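Long-range contacts in hypothetical protein TT0907 (Thermus thermophilus, PDB 1WDI), which probably transfers and isomerises the ribose of S-adenosylmethionine onto the 7-aminomethyl-7-deazaguanine base of tRNA, giving epoxyqueuosine during queuosine biosynthesis: residues A[61-66]-A[209-214]; A[228-233]-A[278-283]. All blocks are in the same frame, centred on the assembly; numbering follows the deposited sequence.

Contact 1: residues A[61-66]-A[209-214]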
ATOM      1  N   ASN A  61      -1.047   2.591  -6.379  1.00 22.44           N
ATOM      2  CA  ASN A  61      -0.756   1.181  -6.218  1.00 26.58           C
ATOM      3  C   ASN A  61      -2.100   0.463  -6.161  1.00 27.67           C
ATOM      4  O   ASN A  61      -3.041   0.931  -5.521  1.00 26.48           O
ATOM      5  CB  ASN A  61       0.044   0.927  -4.935  1.00 28.27           C
ATOM      6  CG  ASN A  61      -0.833   0.560  -3.757  1.00 31.31           C
ATOM      7  OD1 ASN A  61      -1.372  -0.547  -3.690  1.00 32.37           O
ATOM      8  ND2 ASN A  61      -0.982   1.489  -2.816  1.00 32.72           N
ATOM      9  N   GLU A  62      -2.208  -0.647  -6.872  1.00 30.66           N
ATOM     10  CA  GLU A  62      -3.428  -1.439  -6.838  1.00 33.57           C
ATOM     11  C   GLU A  62      -2.985  -2.821  -6.399  1.00 33.95           C
ATOM     12  O   GLU A  62      -2.179  -3.461  -7.068  1.00 32.06           O
ATOM     13  CB  GLU A  62      -4.106  -1.499  -8.212  1.00 35.00           C
ATOM     14  CG  GLU A  62      -3.195  -1.845  -9.376  1.00 41.14           C
ATOM     15  CD  GLU A  62      -3.966  -2.060 -10.669  1.00 43.35           C
ATOM     16  OE1 GLU A  62      -4.911  -1.286 -10.943  1.00 46.38           O
ATOM     17  OE2 GLU A  62      -3.625  -2.998 -11.416  1.00 45.60           O
ATOM     18  N   SER A  63      -3.493  -3.260  -5.255  1.00 36.02           N
ATOM     19  CA  SER A  63      -3.134  -4.563  -4.716  1.00 39.55           C
ATOM     20  C   SER A  63      -3.614  -5.712  -5.587  1.00 40.10           C
ATOM     21  O   SER A  63      -4.746  -5.711  -6.071  1.00 40.23           O
ATOM     22  CB  SER A  63      -3.704  -4.723  -3.303  1.00 40.07           C
ATOM     23  OG  SER A  63      -3.082  -3.823  -2.401  1.00 44.39           O
ATOM     24  N   LYS A  64      -2.734  -6.686  -5.790  1.00 40.84           N
ATOM     25  CA  LYS A  64      -3.060  -7.867  -6.577  1.00 42.45           C
ATOM     26  C   LYS A  64      -2.823  -9.073  -5.679  1.00 42.97           C
ATOM     27  O   LYS A  64      -1.728  -9.257  -5.140  1.00 41.05           O
ATOM     28  CB  LYS A  64      -2.170  -7.958  -7.814  1.00 45.01           C
ATOM     29  CG  LYS A  64      -2.408  -9.193  -8.666  1.00 49.46           C
ATOM     30  CD  LYS A  64      -1.421  -9.251  -9.822  1.00 52.01           C
ATOM     31  CE  LYS A  64      -1.627 -10.492 -10.674  1.00 53.91           C
ATOM     32  NZ  LYS A  64      -0.663 -10.535 -11.813  1.00 53.30           N
ATOM     33  N   VAL A  65      -3.858  -9.886  -5.511  1.00 43.19           N
ATOM     34  CA  VAL A  65      -3.751 -11.058  -4.663  1.00 44.12           C
ATOM     35  C   VAL A  65      -3.019 -12.197  -5.353  1.00 44.87           C
ATOM     36  O   VAL A  65      -3.259 -12.493  -6.524  1.00 44.73           O
ATOM     37  CB  VAL A  65      -5.148 -11.555  -4.219  1.00 44.75           C
ATOM     38  CG1 VAL A  65      -5.012 -12.801  -3.355  1.00 44.06           C
ATOM     39  CG2 VAL A  65      -5.867 -10.455  -3.450  1.00 45.01           C
ATOM     40  N   ILE A  66      -2.110 -12.820  -4.616  1.00 45.46           N
ATOM     41  CA  ILE A  66      -1.352 -13.955  -5.119  1.00 48.21           C
ATOM     42  C   ILE A  66      -1.776 -15.168  -4.293  1.00 48.69           C
ATOM     43  O   ILE A  66      -1.349 -15.332  -3.152  1.00 48.20           O
ATOM     44  CB  ILE A  66       0.170 -13.728  -4.973  1.00 49.18           C
ATOM     45  CG1 ILE A  66       0.616 -12.605  -5.916  1.00 49.68           C
ATOM     46  CG2 ILE A  66       0.927 -15.018  -5.278  1.00 48.39           C
ATOM     47  CD1 ILE A  66       2.106 -12.349  -5.906  1.00 50.17           C
ATOM     48  N   LEU A 209       1.088  -3.984  -6.062  1.00 30.85           N
ATOM     49  CA  LEU A 209       1.620  -4.437  -4.786  1.00 32.48           C
ATOM     50  C   LEU A 209       1.112  -5.874  -4.653  1.00 31.89           C
ATOM     51  O   LEU A 209      -0.094  -6.108  -4.707  1.00 32.53           O
ATOM     52  CB  LEU A 209       1.075  -3.600  -3.623  1.00 32.24           C
ATOM     53  CG  LEU A 209       1.417  -4.160  -2.235  1.00 34.17           C
ATOM     54  CD1 LEU A 209       2.927  -4.136  -2.031  1.00 35.28           C
ATOM     55  CD2 LEU A 209       0.721  -3.354  -1.152  1.00 35.88           C
ATOM     56  N   HIS A 210       2.016  -6.836  -4.508  1.00 32.09           N
ATOM     57  CA  HIS A 210       1.591  -8.228  -4.367  1.00 33.70           C
ATOM     58  C   HIS A 210       1.191  -8.523  -2.926  1.00 33.37           C
ATOM     59  O   HIS A 210       1.945  -8.234  -2.002  1.00 34.22           O
ATOM     60  CB  HIS A 210       2.711  -9.193  -4.778  1.00 33.54           C
ATOM     61  CG  HIS A 210       3.080  -9.113  -6.227  1.00 34.40           C
ATOM     62  ND1 HIS A 210       2.141  -9.067  -7.233  1.00 36.11           N
ATOM     63  CD2 HIS A 210       4.287  -9.108  -6.838  1.00 35.24           C
ATOM     64  CE1 HIS A 210       2.752  -9.039  -8.404  1.00 35.08           C
ATOM     65  NE2 HIS A 210       4.055  -9.063  -8.192  1.00 36.95           N
ATOM     66  N   VAL A 211       0.000  -9.083  -2.742  1.00 34.85           N
ATOM     67  CA  VAL A 211      -0.487  -9.435  -1.410  1.00 37.12           C
ATOM     68  C   VAL A 211      -1.116 -10.820  -1.474  1.00 38.41           C
ATOM     69  O   VAL A 211      -1.266 -11.391  -2.552  1.00 38.29           O
ATOM     70  CB  VAL A 211      -1.568  -8.447  -0.899  1.00 36.97           C
ATOM     71  CG1 VAL A 211      -1.055  -7.014  -0.983  1.00 38.11           C
ATOM     72  CG2 VAL A 211      -2.856  -8.619  -1.694  1.00 35.71           C
ATOM     73  N   GLY A 212      -1.488 -11.355  -0.317  1.00 41.18           N
ATOM     74  CA  GLY A 212      -2.112 -12.665  -0.287  1.00 43.24           C
ATOM     75  C   GLY A 212      -1.193 -13.783   0.162  1.00 44.84           C
ATOM     76  O   GLY A 212       0.014 -13.587   0.280  1.00 44.31           O
ATOM     77  N   PRO A 213      -1.748 -14.984   0.408  1.00 47.03           N
ATOM     78  CA  PRO A 213      -1.015 -16.176   0.852  1.00 47.17           C
ATOM     79  C   PRO A 213       0.228 -16.482   0.022  1.00 47.40           C
ATOM     80  O   PRO A 213       1.265 -16.869   0.561  1.00 46.45           O
ATOM     81  CB  PRO A 213      -2.063 -17.280   0.739  1.00 48.76           C
ATOM     82  CG  PRO A 213      -3.335 -16.558   1.036  1.00 49.35           C
ATOM     83  CD  PRO A 213      -3.177 -15.292   0.230  1.00 47.18           C
ATOM     84  N   GLY A 214       0.115 -16.306  -1.290  1.00 47.69           N
ATOM     85  CA  GLY A 214       1.226 -16.582  -2.179  1.00 49.71           C
ATOM     86  C   GLY A 214       2.475 -15.744  -1.975  1.00 51.57           C
ATOM     87  O   GLY A 214       3.469 -15.950  -2.668  1.00 52.03           O
TER
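Lys64 brackets His210 with its two backbone groups: its N donates to Leu209 O at 2.9 Å, and Lys64 O receives Val211 N at 3.0 Å. This is the ladder of two parallel strands within the mixed central sheet, and both bonds are nearly straight (169° at the hydrogen). Behind it, Leu209 N makes only a weak bond to Glu62 O; ahead, Ile66 N reaches Val211 O at 2.6 Å. Past Val211 the chain turns away, yet Ile66 O still takes a bond from Gly214 N, tying the start of the 3-10 turn to the strand end. Glycine suits both places there. The positive phi of Gly212 (103°) would jam a CB against the preceding carbonyl O, and that CB would also run into Val65 CG1 and Ile66 N; one on Gly214 would strike Ile66 CG2.

On the face of Ser63, Leu209, Val65 and Val211 the contacts are light: Val65 CG2 meets Val211 CG2 at 3.9 Å, and Ser63 OG rests loosely by Leu209 CD2 and Val211 CG1. Beyond the strand end, Ile66 CG1 stands anti to the carbonyl carbon (chi1 -68°). Ile66 CD1 reaches over the imidazole on the face of Lys64, 3.4 Å from His210 CG, while Ile66 CG2 packs on Gly214 CA at 3.5 Å. An alanine here would probably lose both contacts, opening a gap between the His210 ring and Gly214. Lys64 O lies near the ring's edge without a hydrogen bond to it, and Pro232 of strand 231-235 is a further neighbour.

Three bridges, Ser63-Leu209, Lys64-His210 and Val65-Val211, thus set the register, and the Gly214 bond extends the pairing. Main-chain N-H and C=O groups satisfy each other, whereas His210 ND1, buried here, has no partner in the model.

Contact 2: residues A[228-233]-A[278-283]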
ATOM      1  N   MET A 228      12.948  -4.646   7.917  1.00 70.28           N
ATOM      2  CA  MET A 228      11.597  -4.120   7.766  1.00 70.07           C
ATOM      3  C   MET A 228      10.728  -5.057   6.931  1.00 68.81           C
ATOM      4  O   MET A 228      11.237  -5.899   6.190  1.00 68.96           O
ATOM      5  CB  MET A 228      11.638  -2.737   7.109  1.00 71.11           C
ATOM      6  CG  MET A 228      10.262  -2.134   6.861  1.00 72.58           C
ATOM      7  SD  MET A 228      10.323  -0.548   6.017  1.00 74.58           S
ATOM      8  CE  MET A 228      10.176   0.568   7.403  1.00 74.64           C
ATOM      9  N   HIS A 229       9.414  -4.900   7.061  1.00 67.11           N
ATOM     10  CA  HIS A 229       8.455  -5.717   6.326  1.00 65.17           C
ATOM     11  C   HIS A 229       8.712  -5.618   4.823  1.00 62.24           C
ATOM     12  O   HIS A 229       8.455  -4.581   4.212  1.00 62.40           O
ATOM     13  CB  HIS A 229       7.029  -5.251   6.631  1.00 67.51           C
ATOM     14  CG  HIS A 229       6.730  -5.125   8.094  1.00 70.53           C
ATOM     15  ND1 HIS A 229       6.851  -6.179   8.975  1.00 71.57           N
ATOM     16  CD2 HIS A 229       6.308  -4.069   8.829  1.00 71.03           C
ATOM     17  CE1 HIS A 229       6.517  -5.778  10.189  1.00 71.59           C
ATOM     18  NE2 HIS A 229       6.183  -4.501  10.128  1.00 71.93           N
ATOM     19  N   ALA A 230       9.222  -6.696   4.234  1.00 58.41           N
ATOM     20  CA  ALA A 230       9.511  -6.726   2.804  1.00 54.86           C
ATOM     21  C   ALA A 230       8.250  -6.423   2.000  1.00 51.95           C
ATOM     22  O   ALA A 230       7.151  -6.826   2.378  1.00 52.46           O
ATOM     23  CB  ALA A 230      10.070  -8.088   2.409  1.00 54.68           C
ATOM     24  N   GLU A 231       8.415  -5.710   0.892  1.00 47.32           N
ATOM     25  CA  GLU A 231       7.287  -5.348   0.044  1.00 42.96           C
ATOM     26  C   GLU A 231       7.486  -5.842  -1.387  1.00 39.29           C
ATOM     27  O   GLU A 231       8.304  -5.300  -2.129  1.00 36.02           O
ATOM     28  CB  GLU A 231       7.103  -3.825   0.040  1.00 44.17           C
ATOM     29  CG  GLU A 231       5.979  -3.316  -0.859  1.00 44.04           C
ATOM     30  CD  GLU A 231       5.892  -1.795  -0.890  1.00 46.02           C
ATOM     31  OE1 GLU A 231       5.803  -1.182   0.196  1.00 45.68           O
ATOM     32  OE2 GLU A 231       5.908  -1.213  -1.998  1.00 43.09           O
ATOM     33  N   PRO A 232       6.753  -6.895  -1.783  1.00 37.06           N
ATOM     34  CA  PRO A 232       6.862  -7.443  -3.137  1.00 34.67           C
ATOM     35  C   PRO A 232       5.943  -6.637  -4.054  1.00 31.77           C
ATOM     36  O   PRO A 232       4.784  -6.406  -3.725  1.00 32.93           O
ATOM     37  CB  PRO A 232       6.406  -8.887  -2.957  1.00 35.47           C
ATOM     38  CG  PRO A 232       5.331  -8.753  -1.918  1.00 38.08           C
ATOM     39  CD  PRO A 232       5.936  -7.772  -0.922  1.00 38.10           C
ATOM     40  N   TYR A 233       6.458  -6.210  -5.202  1.00 28.32           N
ATOM     41  CA  TYR A 233       5.665  -5.403  -6.123  1.00 26.48           C
ATOM     42  C   TYR A 233       6.010  -5.687  -7.577  1.00 27.06           C
ATOM     43  O   TYR A 233       6.990  -6.363  -7.880  1.00 24.85           O
ATOM     44  CB  TYR A 233       5.921  -3.918  -5.847  1.00 24.94           C
ATOM     45  CG  TYR A 233       7.368  -3.537  -6.076  1.00 22.83           C
ATOM     46  CD1 TYR A 233       7.850  -3.276  -7.362  1.00 23.58           C
ATOM     47  CD2 TYR A 233       8.274  -3.508  -5.015  1.00 22.64           C
ATOM     48  CE1 TYR A 233       9.202  -3.000  -7.586  1.00 23.08           C
ATOM     49  CE2 TYR A 233       9.620  -3.234  -5.224  1.00 21.41           C
ATOM     50  CZ  TYR A 233      10.079  -2.981  -6.512  1.00 23.68           C
ATOM     51  OH  TYR A 233      11.413  -2.707  -6.717  1.00 21.76           O
ATOM     52  N   GLU A 278       8.917  -7.229 -11.788  1.00 27.16           N
ATOM     53  CA  GLU A 278       8.797  -7.573 -10.387  1.00 30.34           C
ATOM     54  C   GLU A 278       9.985  -7.068  -9.598  1.00 29.71           C
ATOM     55  O   GLU A 278      11.070  -6.850 -10.142  1.00 28.06           O
ATOM     56  CB  GLU A 278       8.684  -9.090 -10.224  1.00 34.28           C
ATOM     57  CG  GLU A 278       7.426  -9.680 -10.840  1.00 40.87           C
ATOM     58  CD  GLU A 278       7.388 -11.190 -10.736  1.00 46.08           C
ATOM     59  OE1 GLU A 278       8.284 -11.852 -11.309  1.00 48.10           O
ATOM     60  OE2 GLU A 278       6.464 -11.713 -10.077  1.00 48.38           O
ATOM     61  N   GLY A 279       9.755  -6.884  -8.306  1.00 28.38           N
ATOM     62  CA  GLY A 279      10.793  -6.413  -7.423  1.00 30.38           C
ATOM     63  C   GLY A 279      10.324  -6.591  -6.003  1.00 32.32           C
ATOM     64  O   GLY A 279       9.199  -7.033  -5.760  1.00 32.32           O
ATOM     65  N   GLU A 280      11.189  -6.240  -5.063  1.00 35.36           N
ATOM     66  CA  GLU A 280      10.878  -6.354  -3.651  1.00 38.13           C
ATOM     67  C   GLU A 280      11.742  -5.342  -2.919  1.00 39.52           C
ATOM     68  O   GLU A 280      12.880  -5.090  -3.318  1.00 37.51           O
ATOM     69  CB  GLU A 280      11.195  -7.766  -3.161  1.00 41.42           C
ATOM     70  CG  GLU A 280      10.860  -8.019  -1.704  1.00 47.35           C
ATOM     71  CD  GLU A 280      11.196  -9.436  -1.273  1.00 50.96           C
ATOM     72  OE1 GLU A 280      12.394  -9.799  -1.288  1.00 52.27           O
ATOM     73  OE2 GLU A 280      10.260 -10.187  -0.923  1.00 51.60           O
ATOM     74  N   THR A 281      11.206  -4.755  -1.856  1.00 40.77           N
ATOM     75  CA  THR A 281      11.970  -3.781  -1.094  1.00 43.06           C
ATOM     76  C   THR A 281      11.689  -3.834   0.399  1.00 45.13           C
ATOM     77  O   THR A 281      10.536  -3.900   0.832  1.00 44.81           O
ATOM     78  CB  THR A 281      11.688  -2.352  -1.570  1.00 43.61           C
ATOM     79  OG1 THR A 281      12.560  -1.442  -0.884  1.00 45.25           O
ATOM     80  CG2 THR A 281      10.236  -1.972  -1.288  1.00 41.56           C
ATOM     81  N   ARG A 282      12.762  -3.810   1.177  1.00 47.14           N
ATOM     82  CA  ARG A 282      12.664  -3.812   2.626  1.00 49.95           C
ATOM     83  C   ARG A 282      13.477  -2.621   3.112  1.00 50.06           C
ATOM     84  O   ARG A 282      13.828  -2.516   4.288  1.00 50.55           O
ATOM     85  CB  ARG A 282      13.200  -5.127   3.204  1.00 52.94           C
ATOM     86  CG  ARG A 282      14.507  -5.618   2.602  1.00 56.36           C
ATOM     87  CD  ARG A 282      14.769  -7.061   3.022  1.00 59.67           C
ATOM     88  NE  ARG A 282      15.933  -7.637   2.352  1.00 63.29           N
ATOM     89  CZ  ARG A 282      16.268  -8.923   2.409  1.00 64.65           C
ATOM     90  NH1 ARG A 282      15.526  -9.776   3.106  1.00 65.23           N
ATOM     91  NH2 ARG A 282      17.343  -9.360   1.766  1.00 64.58           N
ATOM     92  N   LEU A 283      13.765  -1.720   2.177  1.00 49.33           N
ATOM     93  CA  LEU A 283      14.526  -0.518   2.466  1.00 48.29           C
ATOM     94  C   LEU A 283      13.758   0.374   3.424  1.00 46.93           C
ATOM     95  O   LEU A 283      12.551   0.575   3.282  1.00 46.02           O
ATOM     96  CB  LEU A 283      14.820   0.261   1.181  1.00 49.42           C
ATOM     97  CG  LEU A 283      15.507   1.615   1.405  1.00 50.68           C
ATOM     98  CD1 LEU A 283      16.835   1.410   2.134  1.00 51.95           C
ATOM     99  CD2 LEU A 283      15.730   2.305   0.074  1.00 50.98           C
TER
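Tyr233 lies with its ring over Gly279 in an antiparallel β-ladder that joins strand 231-235 to strand 277-281 of the mixed sheet. Glu231 with Thr281 and Tyr233 with Gly279 are the hydrogen-bonded pairs, each closed by two reciprocal N-H to O bonds; Tyr233 N to Gly279 O is the straightest, at 174°. Between them Pro232 faces Glu280 as a non-hydrogen-bonded pair, a place where a proline fits because no N-H is called for toward this neighbour. Glu280 CA lies 3.2 Å from Glu231 O, and Pro232 CA makes the like contact with Gly279 O.

The tyrosine can be followed outward. Its CB leaves the strand on the face it shares with Glu231 and Thr281, and a chi1 of 62° sets CG between the backbone N and the carbonyl carbon. A chi2 of 81° turns the ring, which lies over Gly279. On one rim Tyr233 CD2 is 3.7 Å from Gly279 O, with CG close by. Next along it, Tyr233 CE2 comes to 3.4 Å from Glu280 N. On the other rim CD1 and CE1 lie by Gly279 N and CA; at the far end Tyr233 CZ is 3.6 Å from Gly279 CA. That CA makes a CH-pi contact over the ring face. Glycine is apt beneath the ring, since any CB would collide with Tyr233 OH. The hydroxyl ends in a hydrogen bond with Ser266 OG, while Ala263 also touches the side chain, so helix 258-266 helps to fix the ring.

Near Glu231 the packing is aliphatic, Glu231 CB to Thr281 CG2 at 3.9 Å, and the carboxylate turns away to a long, weak ion pair with Arg262. Where strand 277-281 runs out, Leu283 N makes a weak bond to Thr281 OG1, at 3.3 Å.

The two contacts are ladders of one mixed sheet, with the pairing of strands 203-211 and 231-235 between them. A probable hydrogen bond from His210 N to Pro232 O joins them there, and Leu209 CD1 packs on Glu231 CG. Helix 258-266 is common to both: Asn61 and Leu209 of contact 1 touch it, as do Glu231, Tyr233 and Thr281 of contact 2. Contact 1 lies at the surface, and its parallel bonds pass each residue's N-H and C=O to different partners. Contact 2 is partly buried, with those three residues enclosed, and its antiparallel bonds come in reciprocal pairs between the same two residues.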